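PDB 7LNK: capsid protein from Bocavirus gorilla/GBoV1/2009, which forms the T=1 icosahedral capsid of a parvovirus, sixty copies of it making up the shell. Local coordinates for residues Y99-K104 with A121-F126; N165-L170 with V289-D294; T382-I387 with I491-F496; G474-S479 with V484-T489. One frame throughout, in Å; residues are numbered along the deposited sequence.

Contacts 1 to 3 are buried, whereas contact 4 is partly exposed; all four meet other subunits. Contact 1 packs two strands of the jelly-roll core with aliphatic groups. Contact 2, about 50 Å centre to centre from contact 4 and on the opposite side of the chain's centre, sets a leucine against a proline in the outlying loops. Contact 3, the nearest to the middle of the chain, mixes apolar packing with a charged pair and a histidine; contact 4 relies on hydrogen bonds to an aspartate. Contact 4 and residues 491-496 lie in the C-terminal part of the chain; contact 4 falls between the two segments of contact 3 and touches it through Ile491, whose CG1 lies 3.7 Å from Ser479 CB.

Contact 1 (Y99-K104 with A121-F126); sequences YNLQIK and AGVHIF
Ile103 and Ala121 make the close end of this contact: CG2 of Ile103 lies 3.4 Å from CB of Ala121. With chi1 at -65°, the CG1 branch of Ile103 is held beside its backbone N, and CG2, opposite that N, is the branch turned onto the alanine methyl. The other arm reaches along residues 121-126, where Ile103 CD1 stands 4.3 Å from Gly122 CA. One step further, Leu101 crosses Val123 at about a right angle, and a single pair of methyls does the touching, Leu101 CD1 to Val123 CG1 at 3.7 Å. The packing then thins out: the side chain of Ile125 comes no closer than 4.6 Å to residues 99-104. The looser region is not a solvent face, since Leu201 also covers Leu101, Val123 and Ile125. The far side of residues 99-104 is polar and turned to a second subunit, where Lys104 forms a salt bridge with Asp118 of that subunit. Within the chain, strand 86-108 pairs with strands 437-453 and 207-223 in the BIDG sheet, and strand 123-128 with strands 415-420 and 199-201 in the CHEF sheet, so the aliphatic layer joins the two facing sheets of the jelly roll.

Contact 2 (N165-L170 with V289-D294); sequences NELADL and VCTKPD
The ring of Pro293, the one cyclic group in the contact, presents its CD and CG atoms to Leu167, while no aromatic ring or amide plane meets another across it. Leu167 comes at about a right angle to the proline, with CD2 3.6 Å from Pro293 CD and 3.9 Å from Pro293 CG. The setting is the loop elaboration of the parvovirus jelly roll: a short, weakly bonded helical turn at 165-168 leans on the chain as it leaves strand 287-291, which pairs antiparallel with strand 306-308. Leucine is the sole contributor from the turn, and a chi2 of 60° turns its two methyls to different partners. CD2 serves the proline and also comes within 4.2 Å of Thr291 OG1, while CD1 is directed at the main chain. Met348 of the fourth subunit packs on the same leucine, and residues 289-291 form an antiparallel ladder with a strand of that subunit, so this apolar spot lies beside a sheet that continues from one capsid protein into the next. On the turn itself, Glu166 OE2 accepts a hydrogen bond from the backbone N of Asn299. The leucine ends its reach with CD1 in van der Waals contact with the carbonyl oxygen of Thr291, 3.5 Å away.

Contact 3 (T382-I387 with I491-F496); sequences TREHPI and IQPTTF
Thr382 brings its methyl up to the ring of Phe496, CG2 being 3.4 Å from CE1 and 3.6 Å from CZ of the phenylalanine. The methyl meets the ring obliquely, nearest those two atoms. The phenylalanine reaches it because its CG stands opposite the backbone N (chi1 179°), carrying the ring out to the threonine. The two branches of Thr382 have separate tasks: CG2 serves the phenylalanine, and OG1 lies in the plane of the His385 imidazole at its edge, hydrogen-bonded to ND1 at 2.7 Å. That bond helps fix the rotation of the imidazole, which Trp140 and Trp327 also meet edge-to-face; Trp327 touches Thr382 and Phe496 as well, adding a further aromatic group to the cluster. The second touch is looser. Glu384 bends at chi2 (84°) and comes from the opposite direction to Pro493, its OE2 3.9 Å from the proline CG. The same carboxylate oxygen forms a salt bridge with Arg383 NH1 at 3.5 Å, so the proline ring packs beside an ion pair whose charge is probably partly balanced. Both segments are irregular loop: residues 382-387 belong to the long insertion preceding strand 415-420, and residues 491-496 to the C-terminal stretch following strand 437-453, a packing of loops around the jelly-roll core that fits a parvovirus capsid protein.

Contact 4 (G474-S479 with V484-T489); sequences GTENVS and VDSAGT
Thr475 grips the carboxylate of Asp485 with two donors, both directed to OD2. Its backbone N lies 3.0 Å from Asp485 OD2 and arrives from above the carboxylate plane, with an N-H...O angle of 155°. Its OG1 donates to Asp485 OD2 at 3.1 Å, and OD2 receives it on its syn lone pair, the side of OD1. The threonine can do both because chi1 of 55° tucks OG1 between its own backbone N and carbonyl carbon, on the side where the N also faces the aspartate. Asp485 answers with CG opposite its backbone N (chi1 -173°), extending the carboxylate across to residues 474-475. Next door, the extended Glu476 brings OE1 to 3.6 Å from Ser486 OG, a loose approach, for the serine hydroxyl is hydrogen-bonded to the backbone O of Thr42 in the second subunit. Ser479 adds a looser touch, its OG 3.7 Å from Asp485 CA. Gly474, with positive phi, brings its CA to 3.8 Å from Asp485 OD2. With only residues 480-483 between the segments, these bonds tie together the two sides of a short excursion of the chain beside another subunit. Two neutral donors on one oxygen should steady the negative charge of Asp485 and probably keep it ionised, although Glu476 lies nearby.

Contact 1 (Y99-K104 with A121-F126)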
loop_
_atom_site.group_PDB
_atom_site.type_symbol
_atom_site.label_atom_id
_atom_site.label_comp_id
_atom_site.label_asym_id
_atom_site.label_seq_id
_atom_site.Cartn_x
_atom_site.Cartn_y
_atom_site.Cartn_z
ATOM N N TYR A 99 -13.183 -20.254 -89.907
ATOM C CA TYR A 99 -11.776 -20.075 -89.595
ATOM C C TYR A 99 -10.935 -20.661 -90.714
ATOM O O TYR A 99 -11.453 -21.209 -91.686
ATOM C CB TYR A 99 -11.432 -20.720 -88.254
ATOM C CG TYR A 99 -11.678 -22.201 -88.227
ATOM C CD1 TYR A 99 -10.689 -23.088 -88.583
ATOM C CD2 TYR A 99 -12.910 -22.710 -87.865
ATOM C CE1 TYR A 99 -10.911 -24.425 -88.569
ATOM C CE2 TYR A 99 -13.139 -24.049 -87.853
ATOM C CZ TYR A 99 -12.133 -24.903 -88.205
ATOM O OH TYR A 99 -12.346 -26.254 -88.192
ATOM N N ASN A 100 -9.618 -20.548 -90.550
ATOM C CA ASN A 100 -8.646 -20.985 -91.552
ATOM C C ASN A 100 -8.993 -20.447 -92.930
ATOM O O ASN A 100 -9.062 -21.187 -93.908
ATOM C CB ASN A 100 -8.509 -22.504 -91.579
ATOM C CG ASN A 100 -7.762 -23.026 -90.390
ATOM O OD1 ASN A 100 -6.991 -22.303 -89.773
ATOM N ND2 ASN A 100 -7.976 -24.287 -90.061
ATOM N N LEU A 101 -9.200 -19.141 -93.003
ATOM C CA LEU A 101 -9.666 -18.523 -94.230
ATOM C C LEU A 101 -8.511 -18.308 -95.186
ATOM O O LEU A 101 -7.390 -18.001 -94.776
ATOM C CB LEU A 101 -10.338 -17.195 -93.919
ATOM C CG LEU A 101 -11.577 -17.343 -93.052
ATOM C CD1 LEU A 101 -12.104 -15.990 -92.667
ATOM C CD2 LEU A 101 -12.620 -18.137 -93.788
ATOM N N GLN A 102 -8.784 -18.481 -96.471
ATOM C CA GLN A 102 -7.800 -18.241 -97.511
ATOM C C GLN A 102 -8.477 -17.466 -98.619
ATOM O O GLN A 102 -9.417 -17.969 -99.234
ATOM C CB GLN A 102 -7.258 -19.552 -98.054
ATOM C CG GLN A 102 -6.539 -20.359 -97.039
ATOM C CD GLN A 102 -6.133 -21.682 -97.585
ATOM O OE1 GLN A 102 -6.702 -22.164 -98.552
ATOM N NE2 GLN A 102 -5.180 -22.306 -96.946
ATOM N N ILE A 103 -7.995 -16.265 -98.893
ATOM C CA ILE A 103 -8.482 -15.483 -100.015
ATOM C C ILE A 103 -7.423 -15.526 -101.102
ATOM O O ILE A 103 -6.317 -15.008 -100.923
ATOM C CB ILE A 103 -8.816 -14.042 -99.614
ATOM C CG1 ILE A 103 -9.973 -14.023 -98.620
ATOM C CG2 ILE A 103 -9.219 -13.270 -100.830
ATOM C CD1 ILE A 103 -9.559 -13.896 -97.183
ATOM N N LYS A 104 -7.754 -16.160 -102.218
ATOM C CA LYS A 104 -6.878 -16.244 -103.371
ATOM C C LYS A 104 -7.335 -15.251 -104.425
ATOM O O LYS A 104 -8.531 -15.017 -104.601
ATOM C CB LYS A 104 -6.885 -17.637 -103.993
ATOM C CG LYS A 104 -6.482 -18.773 -103.102
ATOM C CD LYS A 104 -5.026 -18.741 -102.793
ATOM C CE LYS A 104 -4.643 -19.964 -102.020
ATOM N NZ LYS A 104 -5.237 -19.938 -100.671
ATOM N N ALA A 121 -6.289 -9.214 -98.408
ATOM C CA ALA A 121 -7.687 -9.296 -98.774
ATOM C C ALA A 121 -8.509 -9.764 -97.584
ATOM O O ALA A 121 -7.994 -10.334 -96.623
ATOM C CB ALA A 121 -7.881 -10.228 -99.961
ATOM N N GLY A 122 -9.812 -9.524 -97.660
ATOM C CA GLY A 122 -10.680 -9.756 -96.534
ATOM C C GLY A 122 -12.037 -10.249 -96.987
ATOM O O GLY A 122 -12.348 -10.297 -98.174
ATOM N N VAL A 123 -12.828 -10.657 -96.008
ATOM C CA VAL A 123 -14.096 -11.313 -96.264
ATOM C C VAL A 123 -15.097 -10.841 -95.221
ATOM O O VAL A 123 -14.779 -10.704 -94.038
ATOM C CB VAL A 123 -13.929 -12.854 -96.267
ATOM C CG1 VAL A 123 -13.488 -13.368 -94.917
ATOM C CG2 VAL A 123 -15.182 -13.535 -96.707
ATOM N N HIS A 124 -16.306 -10.549 -95.681
ATOM C CA HIS A 124 -17.395 -10.093 -94.834
ATOM C C HIS A 124 -18.137 -11.291 -94.268
ATOM O O HIS A 124 -18.436 -12.237 -94.997
ATOM C CB HIS A 124 -18.357 -9.222 -95.635
ATOM C CG HIS A 124 -17.736 -7.980 -96.184
ATOM N ND1 HIS A 124 -17.448 -6.885 -95.403
ATOM C CD2 HIS A 124 -17.308 -7.676 -97.428
ATOM C CE1 HIS A 124 -16.903 -5.945 -96.150
ATOM N NE2 HIS A 124 -16.801 -6.402 -97.382
ATOM N N ILE A 125 -18.427 -11.255 -92.974
ATOM C CA ILE A 125 -19.226 -12.281 -92.318
ATOM C C ILE A 125 -20.294 -11.598 -91.488
ATOM O O ILE A 125 -19.985 -10.777 -90.620
ATOM C CB ILE A 125 -18.375 -13.217 -91.445
ATOM C CG1 ILE A 125 -17.451 -14.065 -92.307
ATOM C CG2 ILE A 125 -19.263 -14.127 -90.648
ATOM C CD1 ILE A 125 -16.057 -13.559 -92.375
ATOM N N PHE A 126 -21.548 -11.935 -91.757
ATOM C CA PHE A 126 -22.667 -11.378 -91.012
ATOM C C PHE A 126 -23.643 -12.485 -90.659
ATOM O O PHE A 126 -24.177 -13.144 -91.552
ATOM C CB PHE A 126 -23.355 -10.280 -91.817
ATOM C CG PHE A 126 -24.616 -9.793 -91.203
ATOM C CD1 PHE A 126 -24.588 -8.986 -90.090
ATOM C CD2 PHE A 126 -25.833 -10.107 -91.764
ATOM C CE1 PHE A 126 -25.749 -8.545 -89.529
ATOM C CE2 PHE A 126 -26.992 -9.656 -91.210
ATOM C CZ PHE A 126 -26.951 -8.876 -90.091
#

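Contact 2 (N165-L170 with V289-D294)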
loop_
_atom_site.group_PDB
_atom_site.type_symbol
_atom_site.label_atom_id
_atom_site.label_comp_id
_atom_site.label_asym_id
_atom_site.label_seq_id
_atom_site.Cartn_x
_atom_site.Cartn_y
_atom_site.Cartn_z
ATOM N N ASN A 165 -45.168 -10.860 -107.422
ATOM C CA ASN A 165 -44.972 -10.161 -108.688
ATOM C C ASN A 165 -46.292 -9.798 -109.358
ATOM O O ASN A 165 -46.476 -8.655 -109.787
ATOM C CB ASN A 165 -44.117 -11.004 -109.627
ATOM C CG ASN A 165 -43.647 -10.228 -110.825
ATOM O OD1 ASN A 165 -43.435 -9.024 -110.747
ATOM N ND2 ASN A 165 -43.497 -10.906 -111.946
ATOM N N GLU A 166 -47.217 -10.752 -109.474
ATOM C CA GLU A 166 -48.445 -10.484 -110.215
ATOM C C GLU A 166 -49.229 -9.343 -109.581
ATOM O O GLU A 166 -50.021 -8.670 -110.251
ATOM C CB GLU A 166 -49.300 -11.747 -110.301
ATOM C CG GLU A 166 -50.550 -11.595 -111.151
ATOM C CD GLU A 166 -50.247 -11.374 -112.624
ATOM O OE1 GLU A 166 -49.106 -11.631 -113.053
ATOM O OE2 GLU A 166 -51.143 -10.917 -113.358
ATOM N N LEU A 167 -49.011 -9.104 -108.291
ATOM C CA LEU A 167 -49.592 -7.942 -107.636
ATOM C C LEU A 167 -48.842 -6.666 -107.984
ATOM O O LEU A 167 -49.410 -5.575 -107.936
ATOM C CB LEU A 167 -49.602 -8.157 -106.127
ATOM C CG LEU A 167 -50.821 -8.780 -105.459
ATOM C CD1 LEU A 167 -51.127 -10.158 -105.970
ATOM C CD2 LEU A 167 -50.527 -8.844 -103.984
ATOM N N ALA A 168 -47.549 -6.772 -108.256
ATOM C CA ALA A 168 -46.713 -5.618 -108.560
ATOM C C ALA A 168 -46.460 -5.416 -110.049
ATOM O O ALA A 168 -45.715 -4.516 -110.424
ATOM C CB ALA A 168 -45.380 -5.725 -107.831
ATOM N N ASP A 169 -47.014 -6.254 -110.916
ATOM C CA ASP A 169 -46.460 -6.295 -112.263
ATOM C C ASP A 169 -46.979 -5.200 -113.186
ATOM O O ASP A 169 -46.517 -5.126 -114.327
ATOM C CB ASP A 169 -46.694 -7.666 -112.901
ATOM C CG ASP A 169 -48.147 -8.032 -112.992
ATOM O OD1 ASP A 169 -48.996 -7.300 -112.446
ATOM O OD2 ASP A 169 -48.445 -9.057 -113.634
ATOM N N LEU A 170 -47.896 -4.346 -112.730
ATOM C CA LEU A 170 -48.365 -3.209 -113.523
ATOM C C LEU A 170 -48.882 -3.645 -114.887
ATOM O O LEU A 170 -48.515 -3.101 -115.928
ATOM C CB LEU A 170 -47.276 -2.146 -113.660
ATOM C CG LEU A 170 -47.015 -1.195 -112.486
ATOM C CD1 LEU A 170 -47.149 -1.797 -111.106
ATOM C CD2 LEU A 170 -45.707 -0.448 -112.672
ATOM N N VAL A 289 -52.220 -21.277 -101.703
ATOM C CA VAL A 289 -52.479 -20.211 -100.749
ATOM C C VAL A 289 -52.149 -18.898 -101.443
ATOM O O VAL A 289 -50.995 -18.635 -101.793
ATOM C CB VAL A 289 -51.691 -20.402 -99.444
ATOM C CG1 VAL A 289 -52.192 -21.625 -98.717
ATOM C CG2 VAL A 289 -50.227 -20.571 -99.714
ATOM N N CYS A 290 -53.171 -18.088 -101.675
ATOM C CA CYS A 290 -53.052 -16.906 -102.504
ATOM C C CYS A 290 -53.347 -15.661 -101.684
ATOM O O CYS A 290 -54.030 -15.714 -100.661
ATOM C CB CYS A 290 -54.009 -16.980 -103.693
ATOM S SG CYS A 290 -53.688 -18.334 -104.821
ATOM N N THR A 291 -52.802 -14.539 -102.137
ATOM C CA THR A 291 -53.178 -13.226 -101.637
ATOM C C THR A 291 -53.625 -12.396 -102.824
ATOM O O THR A 291 -52.903 -12.296 -103.819
ATOM C CB THR A 291 -52.029 -12.529 -100.904
ATOM O OG1 THR A 291 -50.910 -12.395 -101.784
ATOM C CG2 THR A 291 -51.619 -13.318 -99.683
ATOM N N LYS A 292 -54.814 -11.819 -102.726
ATOM C CA LYS A 292 -55.424 -11.085 -103.832
ATOM C C LYS A 292 -56.128 -9.861 -103.275
ATOM O O LYS A 292 -57.350 -9.852 -103.092
ATOM C CB LYS A 292 -56.383 -11.985 -104.606
ATOM C CG LYS A 292 -57.030 -11.379 -105.819
ATOM C CD LYS A 292 -57.874 -12.432 -106.505
ATOM C CE LYS A 292 -58.574 -11.891 -107.726
ATOM N NZ LYS A 292 -59.364 -12.957 -108.394
ATOM N N PRO A 293 -55.377 -8.808 -102.964
ATOM C CA PRO A 293 -56.005 -7.560 -102.527
ATOM C C PRO A 293 -56.945 -7.023 -103.592
ATOM O O PRO A 293 -56.797 -7.302 -104.780
ATOM C CB PRO A 293 -54.813 -6.624 -102.316
ATOM C CG PRO A 293 -53.689 -7.532 -102.033
ATOM C CD PRO A 293 -53.912 -8.725 -102.898
ATOM N N ASP A 294 -57.926 -6.250 -103.157
ATOM C CA ASP A 294 -58.886 -5.703 -104.099
ATOM C C ASP A 294 -58.281 -4.506 -104.820
ATOM O O ASP A 294 -57.693 -3.619 -104.198
ATOM C CB ASP A 294 -60.167 -5.305 -103.376
ATOM C CG ASP A 294 -61.229 -4.799 -104.317
ATOM O OD1 ASP A 294 -61.715 -5.598 -105.140
ATOM O OD2 ASP A 294 -61.582 -3.607 -104.233
#

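Contact 3 (T382-I387 with I491-F496)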
loop_
_atom_site.group_PDB
_atom_site.type_symbol
_atom_site.label_atom_id
_atom_site.label_comp_id
_atom_site.label_asym_id
_atom_site.label_seq_id
_atom_site.Cartn_x
_atom_site.Cartn_y
_atom_site.Cartn_z
ATOM N N THR A 382 -36.930 -38.183 -91.418
ATOM C CA THR A 382 -35.810 -39.068 -91.698
ATOM C C THR A 382 -34.509 -38.312 -91.494
ATOM O O THR A 382 -34.491 -37.147 -91.099
ATOM C CB THR A 382 -35.849 -39.614 -93.127
ATOM O OG1 THR A 382 -35.805 -38.528 -94.054
ATOM C CG2 THR A 382 -37.089 -40.410 -93.359
ATOM N N ARG A 383 -33.406 -38.999 -91.777
ATOM C CA ARG A 383 -32.104 -38.359 -91.695
ATOM C C ARG A 383 -31.962 -37.272 -92.746
ATOM O O ARG A 383 -31.228 -36.301 -92.543
ATOM C CB ARG A 383 -31.003 -39.402 -91.828
ATOM C CG ARG A 383 -29.617 -38.837 -91.780
ATOM C CD ARG A 383 -28.585 -39.926 -91.845
ATOM N NE ARG A 383 -27.245 -39.375 -91.913
ATOM C CZ ARG A 383 -26.630 -39.084 -93.049
ATOM N NH1 ARG A 383 -27.229 -39.320 -94.202
ATOM N NH2 ARG A 383 -25.411 -38.577 -93.035
ATOM N N GLU A 384 -32.664 -37.394 -93.871
ATOM C CA GLU A 384 -32.797 -36.229 -94.737
ATOM C C GLU A 384 -34.186 -35.631 -94.553
ATOM O O GLU A 384 -35.183 -36.066 -95.122
ATOM C CB GLU A 384 -32.569 -36.629 -96.188
ATOM C CG GLU A 384 -31.197 -37.200 -96.467
ATOM C CD GLU A 384 -31.131 -38.672 -96.153
ATOM O OE1 GLU A 384 -32.162 -39.216 -95.714
ATOM O OE2 GLU A 384 -30.051 -39.277 -96.306
ATOM N N HIS A 385 -34.207 -34.583 -93.749
ATOM C CA HIS A 385 -35.266 -33.614 -93.581
ATOM C C HIS A 385 -34.647 -32.303 -93.151
ATOM O O HIS A 385 -33.588 -32.291 -92.517
ATOM C CB HIS A 385 -36.330 -34.053 -92.565
ATOM C CG HIS A 385 -37.371 -34.954 -93.138
ATOM N ND1 HIS A 385 -37.147 -36.281 -93.416
ATOM C CD2 HIS A 385 -38.663 -34.715 -93.457
ATOM C CE1 HIS A 385 -38.249 -36.815 -93.911
ATOM N NE2 HIS A 385 -39.183 -35.886 -93.941
ATOM N N PRO A 386 -35.292 -31.191 -93.463
ATOM C CA PRO A 386 -34.985 -29.949 -92.759
ATOM C C PRO A 386 -35.227 -30.139 -91.272
ATOM O O PRO A 386 -36.193 -30.785 -90.867
ATOM C CB PRO A 386 -35.972 -28.956 -93.365
ATOM C CG PRO A 386 -36.258 -29.511 -94.690
ATOM C CD PRO A 386 -36.244 -30.984 -94.559
ATOM N N ILE A 387 -34.335 -29.592 -90.457
ATOM C CA ILE A 387 -34.549 -29.655 -89.020
ATOM C C ILE A 387 -35.599 -28.635 -88.609
ATOM O O ILE A 387 -36.538 -28.945 -87.870
ATOM C CB ILE A 387 -33.229 -29.429 -88.270
ATOM C CG1 ILE A 387 -32.213 -30.486 -88.653
ATOM C CG2 ILE A 387 -33.463 -29.491 -86.783
ATOM C CD1 ILE A 387 -30.845 -30.176 -88.160
ATOM N N ILE A 491 -22.934 -43.914 -102.148
ATOM C CA ILE A 491 -24.135 -44.650 -102.514
ATOM C C ILE A 491 -25.284 -44.084 -101.696
ATOM O O ILE A 491 -25.251 -44.105 -100.466
ATOM C CB ILE A 491 -23.973 -46.156 -102.281
ATOM C CG1 ILE A 491 -22.752 -46.681 -103.034
ATOM C CG2 ILE A 491 -25.214 -46.895 -102.711
ATOM C CD1 ILE A 491 -22.789 -46.435 -104.505
ATOM N N GLN A 492 -26.305 -43.592 -102.383
ATOM C CA GLN A 492 -27.387 -42.902 -101.713
ATOM C C GLN A 492 -28.463 -43.896 -101.294
ATOM O O GLN A 492 -28.625 -44.944 -101.920
ATOM C CB GLN A 492 -27.996 -41.857 -102.633
ATOM C CG GLN A 492 -27.073 -40.742 -103.050
ATOM C CD GLN A 492 -26.521 -39.951 -101.895
ATOM O OE1 GLN A 492 -27.203 -39.698 -100.914
ATOM N NE2 GLN A 492 -25.275 -39.532 -102.021
ATOM N N PRO A 493 -29.213 -43.594 -100.235
ATOM C CA PRO A 493 -30.340 -44.456 -99.864
ATOM C C PRO A 493 -31.380 -44.481 -100.971
ATOM O O PRO A 493 -31.773 -43.441 -101.495
ATOM C CB PRO A 493 -30.873 -43.805 -98.585
ATOM C CG PRO A 493 -30.439 -42.402 -98.681
ATOM C CD PRO A 493 -29.098 -42.443 -99.330
ATOM N N THR A 494 -31.790 -45.689 -101.355
ATOM C CA THR A 494 -32.755 -45.838 -102.437
ATOM C C THR A 494 -34.185 -45.637 -101.953
ATOM O O THR A 494 -35.020 -45.092 -102.680
ATOM C CB THR A 494 -32.590 -47.204 -103.093
ATOM O OG1 THR A 494 -31.285 -47.292 -103.664
ATOM C CG2 THR A 494 -33.607 -47.401 -104.185
ATOM N N THR A 495 -34.489 -46.057 -100.733
ATOM C CA THR A 495 -35.863 -46.093 -100.269
ATOM C C THR A 495 -36.006 -45.350 -98.948
ATOM O O THR A 495 -35.025 -45.021 -98.279
ATOM C CB THR A 495 -36.366 -47.532 -100.123
ATOM O OG1 THR A 495 -37.780 -47.518 -99.911
ATOM C CG2 THR A 495 -35.724 -48.195 -98.948
ATOM N N PHE A 496 -37.262 -45.081 -98.593
ATOM C CA PHE A 496 -37.568 -44.207 -97.467
ATOM C C PHE A 496 -37.130 -44.820 -96.144
ATOM O O PHE A 496 -36.770 -44.101 -95.208
ATOM C CB PHE A 496 -39.064 -43.908 -97.460
ATOM C CG PHE A 496 -39.514 -43.038 -96.332
ATOM C CD1 PHE A 496 -39.362 -41.672 -96.397
ATOM C CD2 PHE A 496 -40.115 -43.583 -95.220
ATOM C CE1 PHE A 496 -39.790 -40.873 -95.372
ATOM C CE2 PHE A 496 -40.538 -42.786 -94.195
ATOM C CZ PHE A 496 -40.373 -41.429 -94.271
#

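Contact 4 (G474-S479 with V484-T489)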
loop_
_atom_site.group_PDB
_atom_site.type_symbol
_atom_site.label_atom_id
_atom_site.label_comp_id
_atom_site.label_asym_id
_atom_site.label_seq_id
_atom_site.Cartn_x
_atom_site.Cartn_y
_atom_site.Cartn_z
ATOM N N GLY A 474 -23.987 -49.254 -107.259
ATOM C CA GLY A 474 -22.706 -48.680 -107.614
ATOM C C GLY A 474 -22.456 -48.850 -109.096
ATOM O O GLY A 474 -23.318 -49.283 -109.852
ATOM N N THR A 475 -21.234 -48.503 -109.496
ATOM C CA THR A 475 -20.820 -48.781 -110.864
ATOM C C THR A 475 -20.616 -50.273 -111.072
ATOM O O THR A 475 -21.025 -50.827 -112.098
ATOM C CB THR A 475 -19.550 -48.008 -111.201
ATOM O OG1 THR A 475 -18.531 -48.315 -110.241
ATOM C CG2 THR A 475 -19.818 -46.520 -111.212
ATOM N N GLU A 476 -19.991 -50.938 -110.108
ATOM C CA GLU A 476 -19.794 -52.377 -110.143
ATOM C C GLU A 476 -20.873 -53.119 -109.371
ATOM O O GLU A 476 -20.818 -54.347 -109.271
ATOM C CB GLU A 476 -18.411 -52.715 -109.597
ATOM C CG GLU A 476 -17.300 -52.155 -110.457
ATOM C CD GLU A 476 -15.930 -52.401 -109.875
ATOM O OE1 GLU A 476 -15.849 -52.854 -108.715
ATOM O OE2 GLU A 476 -14.932 -52.132 -110.576
ATOM N N ASN A 477 -21.836 -52.392 -108.808
ATOM C CA ASN A 477 -22.974 -52.947 -108.078
ATOM C C ASN A 477 -22.541 -53.779 -106.887
ATOM O O ASN A 477 -23.284 -54.649 -106.434
ATOM C CB ASN A 477 -23.871 -53.784 -108.992
ATOM C CG ASN A 477 -24.625 -52.946 -109.985
ATOM O OD1 ASN A 477 -25.602 -52.286 -109.639
ATOM N ND2 ASN A 477 -24.184 -52.971 -111.234
ATOM N N VAL A 478 -21.325 -53.561 -106.392
ATOM C CA VAL A 478 -20.864 -54.210 -105.176
ATOM C C VAL A 478 -20.940 -53.293 -103.959
ATOM O O VAL A 478 -20.632 -53.724 -102.844
ATOM C CB VAL A 478 -19.442 -54.770 -105.395
ATOM C CG1 VAL A 478 -18.431 -53.654 -105.543
ATOM C CG2 VAL A 478 -19.067 -55.793 -104.338
ATOM N N SER A 479 -21.361 -52.054 -104.134
ATOM C CA SER A 479 -21.233 -51.121 -103.022
ATOM C C SER A 479 -22.542 -50.998 -102.270
ATOM O O SER A 479 -23.583 -50.705 -102.867
ATOM C CB SER A 479 -20.792 -49.750 -103.516
ATOM O OG SER A 479 -19.507 -49.808 -104.098
ATOM N N VAL A 484 -18.838 -45.558 -100.080
ATOM C CA VAL A 484 -18.291 -45.000 -101.309
ATOM C C VAL A 484 -18.096 -46.087 -102.357
ATOM O O VAL A 484 -17.941 -47.273 -102.049
ATOM C CB VAL A 484 -16.986 -44.235 -101.045
ATOM C CG1 VAL A 484 -17.278 -43.018 -100.214
ATOM C CG2 VAL A 484 -15.992 -45.126 -100.351
ATOM N N ASP A 485 -18.106 -45.667 -103.612
ATOM C CA ASP A 485 -17.953 -46.503 -104.786
ATOM C C ASP A 485 -16.490 -46.511 -105.236
ATOM O O ASP A 485 -15.622 -45.884 -104.628
ATOM C CB ASP A 485 -18.876 -45.976 -105.884
ATOM C CG ASP A 485 -18.921 -46.849 -107.092
ATOM O OD1 ASP A 485 -18.280 -47.917 -107.088
ATOM O OD2 ASP A 485 -19.598 -46.458 -108.061
ATOM N N SER A 486 -16.217 -47.238 -106.322
ATOM C CA SER A 486 -14.880 -47.244 -106.906
ATOM C C SER A 486 -14.498 -45.867 -107.422
ATOM O O SER A 486 -13.355 -45.426 -107.268
ATOM C CB SER A 486 -14.810 -48.269 -108.033
ATOM O OG SER A 486 -15.007 -49.576 -107.537
ATOM N N ALA A 487 -15.443 -45.176 -108.053
ATOM C CA ALA A 487 -15.204 -43.819 -108.517
ATOM C C ALA A 487 -15.146 -42.817 -107.380
ATOM O O ALA A 487 -14.825 -41.650 -107.619
ATOM C CB ALA A 487 -16.295 -43.406 -109.498
ATOM N N GLY A 488 -15.441 -43.239 -106.159
ATOM C CA GLY A 488 -15.616 -42.329 -105.060
ATOM C C GLY A 488 -17.030 -41.843 -104.889
ATOM O O GLY A 488 -17.260 -40.931 -104.091
ATOM N N THR A 489 -17.978 -42.416 -105.616
ATOM C CA THR A 489 -19.363 -41.994 -105.524
ATOM C C THR A 489 -19.982 -42.551 -104.255
ATOM O O THR A 489 -19.787 -43.718 -103.914
ATOM C CB THR A 489 -20.143 -42.453 -106.750
ATOM O OG1 THR A 489 -19.569 -41.861 -107.918
ATOM C CG2 THR A 489 -21.590 -42.035 -106.647
#